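Local coordinates for glutathione S-transferase-like protein (Methylobacillus flagellatus, PDB 4GLT) that binds glutathione and probably acts as a transferase that joins this tripeptide to other substrates, at residues Met23-Ser28 with Pro72-Pro77; Tyr27-Pro32 with Met50-Leu55; Asp64-Gly69 with Ser81-Arg86. All coordinates share one frame; numbering follows the deposited sequence.

Contact 1: residues Met23-Ser28 with Pro72-Pro77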
loop_
_atom_site.group_PDB
_atom_site.type_symbol
_atom_site.label_atom_id
_atom_site.label_comp_id
_atom_site.label_asym_id
_atom_site.label_seq_id
_atom_site.Cartn_x
_atom_site.Cartn_y
_atom_site.Cartn_z
ATOM N N MET A 23 -22.375 7.084 1.370
ATOM C CA MET A 23 -21.165 6.285 1.423
ATOM C C MET A 23 -20.772 6.130 2.878
ATOM O O MET A 23 -20.801 7.100 3.641
ATOM C CB MET A 23 -20.023 6.970 0.681
ATOM C CG MET A 23 -20.293 7.287 -0.772
ATOM S SD MET A 23 -18.875 8.165 -1.462
ATOM C CE MET A 23 -18.329 9.050 -0.008
ATOM N N LYS A 24 -20.392 4.916 3.259
ATOM C CA LYS A 24 -19.976 4.638 4.626
ATOM C C LYS A 24 -18.479 4.365 4.694
ATOM O O LYS A 24 -17.945 3.622 3.878
ATOM C CB LYS A 24 -20.758 3.449 5.195
ATOM C CG LYS A 24 -22.250 3.687 5.286
ATOM C CD LYS A 24 -22.931 2.563 6.057
ATOM C CE LYS A 24 -24.320 2.965 6.515
ATOM N NZ LYS A 24 -25.001 1.857 7.246
ATOM N N LEU A 25 -17.806 4.983 5.661
ATOM C CA LEU A 25 -16.374 4.775 5.855
ATOM C C LEU A 25 -16.066 4.078 7.169
ATOM O O LEU A 25 -16.016 4.725 8.215
ATOM C CB LEU A 25 -15.614 6.104 5.826
ATOM C CG LEU A 25 -14.177 5.871 6.304
ATOM C CD1 LEU A 25 -13.378 5.097 5.261
ATOM C CD2 LEU A 25 -13.482 7.171 6.673
ATOM N N LEU A 26 -15.833 2.776 7.112
ATOM C CA LEU A 26 -15.457 2.037 8.299
ATOM C C LEU A 26 -14.114 2.534 8.775
ATOM O O LEU A 26 -13.183 2.653 7.999
ATOM C CB LEU A 26 -15.342 0.555 7.996
ATOM C CG LEU A 26 -16.580 -0.162 7.489
ATOM C CD1 LEU A 26 -16.388 -1.651 7.634
ATOM C CD2 LEU A 26 -17.783 0.280 8.255
ATOM N N TYR A 27 -14.003 2.783 10.065
ATOM C CA TYR A 27 -12.773 3.308 10.641
ATOM C C TYR A 27 -12.701 3.048 12.144
ATOM O O TYR A 27 -13.721 2.801 12.789
ATOM C CB TYR A 27 -12.693 4.809 10.390
ATOM C CG TYR A 27 -13.447 5.611 11.424
ATOM C CD1 TYR A 27 -12.769 6.312 12.412
ATOM C CD2 TYR A 27 -14.839 5.646 11.427
ATOM C CE1 TYR A 27 -13.451 7.041 13.367
ATOM C CE2 TYR A 27 -15.528 6.377 12.369
ATOM C CZ TYR A 27 -14.830 7.069 13.340
ATOM O OH TYR A 27 -15.506 7.800 14.287
ATOM N N SER A 28 -11.486 3.113 12.690
ATOM C CA SER A 28 -11.256 3.030 14.134
ATOM C C SER A 28 -10.714 4.372 14.595
ATOM O O SER A 28 -10.403 5.225 13.769
ATOM C CB SER A 28 -10.238 1.939 14.462
ATOM O OG SER A 28 -8.953 2.304 13.984
ATOM N N PRO A 72 -9.104 1.434 6.757
ATOM C CA PRO A 72 -10.465 1.829 6.421
ATOM C C PRO A 72 -11.017 1.043 5.231
ATOM O O PRO A 72 -10.253 0.600 4.381
ATOM C CB PRO A 72 -10.303 3.296 6.018
ATOM C CG PRO A 72 -8.938 3.367 5.425
ATOM C CD PRO A 72 -8.109 2.276 6.065
ATOM N N VAL A 73 -12.338 0.960 5.164
ATOM C CA VAL A 73 -13.053 0.488 4.003
ATOM C C VAL A 73 -14.109 1.513 3.659
ATOM O O VAL A 73 -14.845 1.928 4.530
ATOM C CB VAL A 73 -13.788 -0.799 4.282
ATOM C CG1 VAL A 73 -14.278 -1.388 3.005
ATOM C CG2 VAL A 73 -12.916 -1.754 4.997
ATOM N N LEU A 74 -14.197 1.918 2.397
ATOM C CA LEU A 74 -15.318 2.745 1.954
ATOM C C LEU A 74 -16.367 1.867 1.285
ATOM O O LEU A 74 -16.123 1.293 0.220
ATOM C CB LEU A 74 -14.861 3.853 0.996
ATOM C CG LEU A 74 -15.872 4.973 0.696
ATOM C CD1 LEU A 74 -15.782 6.106 1.712
ATOM C CD2 LEU A 74 -15.664 5.522 -0.701
ATOM N N ILE A 75 -17.522 1.742 1.937
ATOM C CA ILE A 75 -18.672 1.041 1.373
ATOM C C ILE A 75 -19.608 2.025 0.679
ATOM O O ILE A 75 -20.236 2.847 1.342
ATOM C CB ILE A 75 -19.471 0.324 2.468
ATOM C CG1 ILE A 75 -18.546 -0.584 3.275
ATOM C CG2 ILE A 75 -20.642 -0.440 1.860
ATOM C CD1 ILE A 75 -19.103 -0.991 4.619
ATOM N N LEU A 76 -19.695 1.933 -0.648
ATOM C CA LEU A 76 -20.544 2.810 -1.463
ATOM C C LEU A 76 -22.000 2.326 -1.488
ATOM O O LEU A 76 -22.276 1.177 -1.160
ATOM C CB LEU A 76 -19.988 2.894 -2.890
ATOM C CG LEU A 76 -18.513 3.314 -3.029
ATOM C CD1 LEU A 76 -18.027 3.110 -4.452
ATOM C CD2 LEU A 76 -18.286 4.761 -2.613
ATOM N N PRO A 77 -22.939 3.209 -1.883
ATOM C CA PRO A 77 -24.374 2.882 -1.913
ATOM C C PRO A 77 -24.729 1.619 -2.710
ATOM O O PRO A 77 -25.799 1.044 -2.494
ATOM C CB PRO A 77 -25.005 4.117 -2.563
ATOM C CG PRO A 77 -24.052 5.227 -2.285
ATOM C CD PRO A 77 -22.678 4.617 -2.233
#
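In the central sheet of the thioredoxin-like domain, strand 24-27 pairs antiparallel with strand 73-75, and Lys-24 with Ile-75 forms the clearest bridge. This is a hydrogen-bonded pair: Lys-24 N reaches Ile-75 O at 2.8 Å with an almost straight N-H (175°), and Ile-75 N returns to Lys-24 O at 2.7 Å. Leu-26 N donates to Val-73 O at 2.9 Å, whereas the bond back from Val-73 N is long and weak. Between them Leu-25 faces Leu-74 as a non-hydrogen-bonded pair. Side chains alternate across the sheet. On one face Leu-25, with CG anti to its own nitrogen (chi1 169°), turns CD1 alongside Pro-72, 3.6 Å from Pro-72 CB, while its CB meets Leu-74 CD1. Helix 32-44 covers Leu-25 and Pro-72 through Val-37. Met-23 runs beside Leu-76, the sulfur SD lying 3.6 Å from Leu-76 CD2, with Tyr-91 of helix 85-93 packed on both. On the other face Ile-75 CD1 slants into the fork of Leu-26, 3.9 Å from Leu-26 CG. The peptide bond before Pro-72 is cis, and this proline also touches the bound glutathione. A cis-proline leading into the strand antiparallel to the first one is the hallmark of the thioredoxin fold in glutathione transferases.

Contact 2: residues Tyr27-Pro32 with Met50-Leu55. With GSH (glutathione), chain E.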
loop_
_atom_site.group_PDB
_atom_site.type_symbol
_atom_site.label_atom_id
_atom_site.label_comp_id
_atom_site.label_asym_id
_atom_site.label_seq_id
_atom_site.Cartn_x
_atom_site.Cartn_y
_atom_site.Cartn_z
ATOM N N TYR A 27 -14.003 2.783 10.065
ATOM C CA TYR A 27 -12.773 3.308 10.641
ATOM C C TYR A 27 -12.701 3.048 12.144
ATOM O O TYR A 27 -13.721 2.801 12.789
ATOM C CB TYR A 27 -12.693 4.809 10.390
ATOM C CG TYR A 27 -13.447 5.611 11.424
ATOM C CD1 TYR A 27 -12.769 6.312 12.412
ATOM C CD2 TYR A 27 -14.839 5.646 11.427
ATOM C CE1 TYR A 27 -13.451 7.041 13.367
ATOM C CE2 TYR A 27 -15.528 6.377 12.369
ATOM C CZ TYR A 27 -14.830 7.069 13.340
ATOM O OH TYR A 27 -15.506 7.800 14.287
ATOM N N SER A 28 -11.486 3.113 12.690
ATOM C CA SER A 28 -11.256 3.030 14.134
ATOM C C SER A 28 -10.714 4.372 14.595
ATOM O O SER A 28 -10.403 5.225 13.769
ATOM C CB SER A 28 -10.238 1.939 14.462
ATOM O OG SER A 28 -8.953 2.304 13.984
ATOM N N ASN A 29 -10.585 4.555 15.907
ATOM C CA ASN A 29 -10.121 5.837 16.454
ATOM C C ASN A 29 -8.614 6.081 16.375
ATOM O O ASN A 29 -8.159 7.212 16.522
ATOM C CB ASN A 29 -10.586 6.007 17.898
ATOM C CG ASN A 29 -11.878 6.802 18.012
ATOM O OD1 ASN A 29 -12.737 6.487 18.829
ATOM N ND2 ASN A 29 -12.015 7.844 17.199
ATOM N N THR A 30 -7.838 5.029 16.140
ATOM C CA THR A 30 -6.387 5.166 16.151
ATOM C C THR A 30 -5.744 4.989 14.776
ATOM O O THR A 30 -4.603 5.380 14.579
ATOM C CB THR A 30 -5.741 4.196 17.159
ATOM O OG1 THR A 30 -5.908 2.848 16.706
ATOM C CG2 THR A 30 -6.395 4.346 18.530
ATOM N N SER A 31 -6.478 4.419 13.824
ATOM C CA SER A 31 -5.902 4.101 12.511
ATOM C C SER A 31 -5.470 5.315 11.683
ATOM O O SER A 31 -6.315 6.067 11.219
ATOM C CB SER A 31 -6.885 3.264 11.698
ATOM O OG SER A 31 -6.393 3.074 10.390
ATOM N N PRO A 32 -4.152 5.483 11.457
ATOM C CA PRO A 32 -3.653 6.659 10.729
ATOM C C PRO A 32 -3.997 6.607 9.238
ATOM O O PRO A 32 -4.062 7.642 8.570
ATOM C CB PRO A 32 -2.140 6.591 10.946
ATOM C CG PRO A 32 -1.854 5.140 11.135
ATOM C CD PRO A 32 -3.064 4.557 11.829
ATOM N N MET A 50 -19.612 8.225 8.621
ATOM C CA MET A 50 -18.394 7.697 9.219
ATOM C C MET A 50 -18.737 6.685 10.303
ATOM O O MET A 50 -19.369 7.036 11.289
ATOM C CB MET A 50 -17.582 8.837 9.819
ATOM C CG MET A 50 -16.101 8.704 9.574
ATOM S SD MET A 50 -15.636 9.510 8.035
ATOM C CE MET A 50 -15.352 11.186 8.602
ATOM N N VAL A 51 -18.325 5.434 10.128
ATOM C CA VAL A 51 -18.731 4.370 11.061
ATOM C C VAL A 51 -17.567 3.843 11.897
ATOM O O VAL A 51 -16.741 3.061 11.420
ATOM C CB VAL A 51 -19.376 3.187 10.321
ATOM C CG1 VAL A 51 -19.959 2.196 11.315
ATOM C CG2 VAL A 51 -20.449 3.687 9.366
ATOM N N LEU A 52 -17.504 4.283 13.148
ATOM C CA LEU A 52 -16.493 3.794 14.069
ATOM C C LEU A 52 -16.698 2.301 14.213
ATOM O O LEU A 52 -17.825 1.833 14.366
ATOM C CB LEU A 52 -16.636 4.474 15.429
ATOM C CG LEU A 52 -15.556 4.155 16.457
ATOM C CD1 LEU A 52 -14.202 4.699 16.010
ATOM C CD2 LEU A 52 -15.966 4.707 17.810
ATOM N N VAL A 53 -15.611 1.546 14.164
ATOM C CA VAL A 53 -15.728 0.097 14.145
ATOM C C VAL A 53 -14.701 -0.567 15.059
ATOM O O VAL A 53 -13.707 0.052 15.445
ATOM C CB VAL A 53 -15.576 -0.420 12.701
ATOM C CG1 VAL A 53 -14.117 -0.689 12.370
ATOM C CG2 VAL A 53 -16.418 -1.660 12.495
ATOM N N VAL A 54 -14.974 -1.808 15.435
ATOM C CA VAL A 54 -14.046 -2.604 16.217
ATOM C C VAL A 54 -13.770 -3.827 15.379
ATOM O O VAL A 54 -14.690 -4.536 14.988
ATOM C CB VAL A 54 -14.636 -3.007 17.569
ATOM C CG1 VAL A 54 -13.865 -4.158 18.159
ATOM C CG2 VAL A 54 -14.644 -1.829 18.512
ATOM N N LEU A 55 -12.500 -4.090 15.113
ATOM C CA LEU A 55 -12.129 -5.110 14.146
ATOM C C LEU A 55 -12.592 -6.492 14.520
ATOM O O LEU A 55 -13.057 -7.245 13.673
ATOM C CB LEU A 55 -10.625 -5.098 13.904
ATOM C CG LEU A 55 -10.197 -3.906 13.060
ATOM C CD1 LEU A 55 -10.871 -2.658 13.588
ATOM C CD2 LEU A 55 -8.691 -3.743 13.084
HETATM N N1 GSH E . -2.712 -0.568 3.690
HETATM C CA1 GSH E . -3.937 -0.308 4.477
HETATM C C1 GSH E . -4.288 1.115 4.166
HETATM O O11 GSH E . -5.459 1.512 4.286
HETATM O O12 GSH E . -3.368 1.859 3.764
HETATM C CB1 GSH E . -3.664 -0.570 5.970
HETATM C CG1 GSH E . -4.908 -0.393 6.852
HETATM C CD1 GSH E . -4.579 -0.640 8.322
HETATM O OE1 GSH E . -3.482 -1.071 8.647
HETATM N N2 GSH E . -5.544 -0.363 9.207
HETATM C CA2 GSH E . -5.515 -0.637 10.648
HETATM C C2 GSH E . -4.563 0.239 11.424
HETATM O O2 GSH E . -4.395 1.411 11.115
HETATM C CB2 GSH E . -5.247 -2.114 10.907
HETATM S SG2 GSH E . -6.635 -3.139 10.370
HETATM N N3 GSH E . -3.942 -0.316 12.460
HETATM C CA3 GSH E . -2.936 0.391 13.239
HETATM C C3 GSH E . -3.510 1.133 14.428
HETATM O O31 GSH E . -2.751 1.398 15.387
HETATM O O32 GSH E . -4.718 1.469 14.410
#
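The phenol of Tyr-27 lies across the backbone of strand 49-52, with the side chain of Leu-52 slanting over it. Leu-52 CD1 sits above one ring face, 4.0 Å from the centroid and 29° off the normal, a CH-pi contact. Tyr-27 CG stands between its own nitrogen and carbonyl carbon (chi1 84°), which carries the ring over to strand 49-52. There the ring edge meets Val-51 N in plane, and Met-50 CG approaches Tyr-27 CE2 obliquely at 3.7 Å. Ala-34 and Arg-38 of helix 32-44 also touch the ring. The same Leu-52 methyl serves a second neighbour: Asn-29 crosses Leu-52 at about a right angle, its OD1 3.6 Å from Leu-52 CD1. Replacing Tyr-27 by alanine is likely to leave Leu-52 CD1 without a ring face under it and to open a gap between Leu-52 and Ala-34.

The backbones pair in parallel. Tyr-27 N donates to Val-51 O at 3.1 Å, and Val-53 N to Tyr-27 O at 2.7 Å, fixing the end of the first strand where the chain turns toward glutathione. Ser-28 OG accepts from Ser-31 N, an ST motif that folds the turn. Ser-31 in turn caps helix 32-44 through Ala-34 N and holds glutathione O2, 2.7 Å from its OG, while Thr-30 OG1 donates to the glycyl carboxylate oxygen O32 at 2.9 Å. Parallel strands joined through a helix, with a serine at its N-cap on the cysteinyl carbonyl of glutathione, make the beta-alpha-beta unit of the glutathione transferase N-terminal domain.

Contact 3: residues Asp64-Gly69 with Ser81-Arg86. With GSH (glutathione), chain E.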
loop_
_atom_site.group_PDB
_atom_site.type_symbol
_atom_site.label_atom_id
_atom_site.label_comp_id
_atom_site.label_asym_id
_atom_site.label_seq_id
_atom_site.Cartn_x
_atom_site.Cartn_y
_atom_site.Cartn_z
ATOM N N ASP A 64 -16.539 -9.143 5.331
ATOM C CA ASP A 64 -17.556 -9.237 4.298
ATOM C C ASP A 64 -17.414 -8.080 3.304
ATOM O O ASP A 64 -17.975 -8.115 2.211
ATOM C CB ASP A 64 -18.959 -9.207 4.910
ATOM C CG ASP A 64 -19.275 -10.442 5.754
ATOM O OD1 ASP A 64 -20.274 -10.392 6.505
ATOM O OD2 ASP A 64 -18.548 -11.457 5.669
ATOM N N HIS A 65 -16.669 -7.050 3.677
ATOM C CA HIS A 65 -16.486 -5.916 2.779
ATOM C C HIS A 65 -15.028 -5.792 2.347
ATOM O O HIS A 65 -14.722 -5.474 1.197
ATOM C CB HIS A 65 -17.011 -4.631 3.429
ATOM C CG HIS A 65 -18.433 -4.739 3.893
ATOM N ND1 HIS A 65 -19.474 -4.089 3.268
ATOM C CD2 HIS A 65 -18.986 -5.442 4.909
ATOM C CE1 HIS A 65 -20.606 -4.378 3.884
ATOM N NE2 HIS A 65 -20.338 -5.201 4.882
ATOM N N ASN A 66 -14.125 -6.059 3.277
ATOM C CA ASN A 66 -12.719 -6.170 2.941
ATOM C C ASN A 66 -12.196 -7.516 3.404
ATOM O O ASN A 66 -12.101 -7.763 4.602
ATOM C CB ASN A 66 -11.922 -5.056 3.598
ATOM C CG ASN A 66 -10.485 -5.026 3.123
ATOM O OD1 ASN A 66 -10.052 -5.901 2.375
ATOM N ND2 ASN A 66 -9.737 -4.024 3.562
ATOM N N PRO A 67 -11.874 -8.402 2.453
ATOM C CA PRO A 67 -11.450 -9.758 2.792
ATOM C C PRO A 67 -10.180 -9.761 3.641
ATOM O O PRO A 67 -9.981 -10.669 4.452
ATOM C CB PRO A 67 -11.179 -10.393 1.423
ATOM C CG PRO A 67 -11.934 -9.548 0.450
ATOM C CD PRO A 67 -11.823 -8.160 1.001
ATOM N N LEU A 68 -9.344 -8.741 3.450
ATOM C CA LEU A 68 -8.115 -8.572 4.208
ATOM C C LEU A 68 -8.416 -8.356 5.690
ATOM O O LEU A 68 -7.577 -8.623 6.542
ATOM C CB LEU A 68 -7.320 -7.382 3.656
ATOM C CG LEU A 68 -6.767 -7.523 2.228
ATOM C CD1 LEU A 68 -6.053 -6.248 1.787
ATOM C CD2 LEU A 68 -5.832 -8.715 2.119
ATOM N N GLY A 69 -9.616 -7.864 5.985
ATOM C CA GLY A 69 -10.036 -7.564 7.356
ATOM C C GLY A 69 -9.511 -6.245 7.896
ATOM O O GLY A 69 -9.386 -6.069 9.106
ATOM N N SER A 81 -17.353 -2.223 -1.938
ATOM C CA SER A 81 -16.384 -1.604 -1.040
ATOM C C SER A 81 -15.005 -1.397 -1.659
ATOM O O SER A 81 -14.472 -2.272 -2.330
ATOM C CB SER A 81 -16.289 -2.377 0.277
ATOM O OG SER A 81 -16.080 -3.757 0.058
ATOM N N LEU A 82 -14.418 -0.254 -1.344
ATOM C CA LEU A 82 -13.085 0.098 -1.785
ATOM C C LEU A 82 -12.110 0.126 -0.607
ATOM O O LEU A 82 -12.414 0.663 0.444
ATOM C CB LEU A 82 -13.103 1.468 -2.444
ATOM C CG LEU A 82 -13.924 1.682 -3.705
ATOM C CD1 LEU A 82 -13.898 3.146 -4.047
ATOM C CD2 LEU A 82 -13.384 0.869 -4.837
ATOM N N TYR A 83 -10.951 -0.486 -0.806
ATOM C CA TYR A 83 -9.851 -0.530 0.143
ATOM C C TYR A 83 -8.665 -0.713 -0.784
ATOM O O TYR A 83 -8.863 -1.158 -1.889
ATOM C CB TYR A 83 -10.011 -1.750 1.044
ATOM C CG TYR A 83 -10.227 -3.012 0.257
ATOM C CD1 TYR A 83 -9.164 -3.796 -0.123
ATOM C CD2 TYR A 83 -11.488 -3.398 -0.143
ATOM C CE1 TYR A 83 -9.348 -4.929 -0.855
ATOM C CE2 TYR A 83 -11.676 -4.531 -0.877
ATOM C CZ TYR A 83 -10.599 -5.292 -1.229
ATOM O OH TYR A 83 -10.763 -6.422 -1.965
ATOM N N ASP A 84 -7.441 -0.394 -0.395
ATOM C CA ASP A 84 -7.069 0.183 0.877
ATOM C C ASP A 84 -7.137 1.691 0.806
ATOM O O ASP A 84 -7.728 2.248 -0.089
ATOM C CB ASP A 84 -5.662 -0.250 1.269
ATOM C CG ASP A 84 -4.599 0.242 0.306
ATOM O OD1 ASP A 84 -4.938 0.722 -0.779
ATOM O OD2 ASP A 84 -3.412 0.147 0.643
ATOM N N SER A 85 -6.509 2.344 1.759
ATOM C CA SER A 85 -6.604 3.772 1.863
ATOM C C SER A 85 -6.120 4.445 0.599
ATOM O O SER A 85 -6.660 5.454 0.213
ATOM C CB SER A 85 -5.815 4.273 3.063
ATOM O OG SER A 85 -4.439 4.079 2.884
ATOM N N ARG A 86 -5.090 3.909 -0.032
ATOM C CA ARG A 86 -4.575 4.513 -1.256
ATOM C C ARG A 86 -5.557 4.521 -2.426
ATOM O O ARG A 86 -5.633 5.488 -3.157
ATOM C CB ARG A 86 -3.217 3.934 -1.635
ATOM C CG ARG A 86 -2.160 4.272 -0.614
ATOM C CD ARG A 86 -0.769 4.291 -1.191
ATOM N NE ARG A 86 -0.088 3.030 -0.976
ATOM C CZ ARG A 86 1.062 2.699 -1.539
ATOM N NH1 ARG A 86 1.665 3.531 -2.361
ATOM N NH2 ARG A 86 1.595 1.519 -1.287
HETATM N N1 GSH E . -2.712 -0.568 3.690
HETATM C CA1 GSH E . -3.937 -0.308 4.477
HETATM C C1 GSH E . -4.288 1.115 4.166
HETATM O O11 GSH E . -5.459 1.512 4.286
HETATM O O12 GSH E . -3.368 1.859 3.764
HETATM C CB1 GSH E . -3.664 -0.570 5.970
HETATM C CG1 GSH E . -4.908 -0.393 6.852
HETATM C CD1 GSH E . -4.579 -0.640 8.322
HETATM O OE1 GSH E . -3.482 -1.071 8.647
HETATM N N2 GSH E . -5.544 -0.363 9.207
HETATM C CA2 GSH E . -5.515 -0.637 10.648
HETATM C C2 GSH E . -4.563 0.239 11.424
HETATM O O2 GSH E . -4.395 1.411 11.115
HETATM C CB2 GSH E . -5.247 -2.114 10.907
HETATM S SG2 GSH E . -6.635 -3.139 10.370
HETATM N N3 GSH E . -3.942 -0.316 12.460
HETATM C CA3 GSH E . -2.936 0.391 13.239
HETATM C C3 GSH E . -3.510 1.133 14.428
HETATM O O31 GSH E . -2.751 1.398 15.387
HETATM O O32 GSH E . -4.718 1.469 14.410
#
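A chi1 of -172° sends the Asn-66 side chain away from its own nitrogen and lays the amide over Tyr-83, whose own chi1 of 51° raises the ring toward the 64-69 loop. Amide and ring planes are 22° apart and stacked, and Asn-66 OD1 hovers 3.3 Å above the plane of the Tyr-83 ring, over its centre. Two bonds fix the rotation of this amide: OD1 accepts from Leu-68 N at 3.1 Å, an Asx turn with the donor well above the carbonyl plane, and ND2 binds Lys-70 O. A type I turn from Asn-66 to Gly-69 closes with Gly-69 N on Asn-66 O. Pro-67 crosses the ring at about a right angle, its CD 3.6 Å from Tyr-83 OH, and that hydroxyl is hydrogen-bonded to Arg-114 of the second subunit. From the strand, Ser-81 OG donates to His-65 O in a bond modelled unusually short, its exact length doubtful.

Beyond Tyr-83 a cis peptide leads into Asp-84, the N-cap of helix 85-93. Its OD2 accepts from the glutathione amine N1 at 3.2 Å, and OD1 forms a salt bridge with Arg-86 of the second subunit. Ser-85 N donates to glutathione O11 at 2.9 Å, and Ser-85 OG to O12 at 2.6 Å, so both oxygens of the gamma-glutamyl carboxylate are gripped at the helix start, where the dipole probably adds to the hold. Such an acidic N-cap followed by serine is the gamma-glutamyl subsite of glutathione transferases, set here at the dimer interface.

All three contacts reach one four-stranded mixed sheet, ordered 49-52, 24-27, 73-75, 81-82. Contact 1 joins the two inner strands; contact 2 adds the parallel edge strand 49-52, sharing Tyr-27 and Ser-28 with it, their centres about 10 Å apart. The centre of contact 3 lies about 9 Å from that of contact 1 and about 13 Å from that of contact 2; Leu-82 N probably bonds to Leu-74 O. Along the chain, contact 2 closes before contact 3 opens, whereas the segments of contacts 1 and 3 alternate. Contacts 2 and 3 do not touch, yet both hold glutathione, at its glycyl and cysteinyl parts and its gamma-glutamyl end respectively; helix 176-191 completes the site.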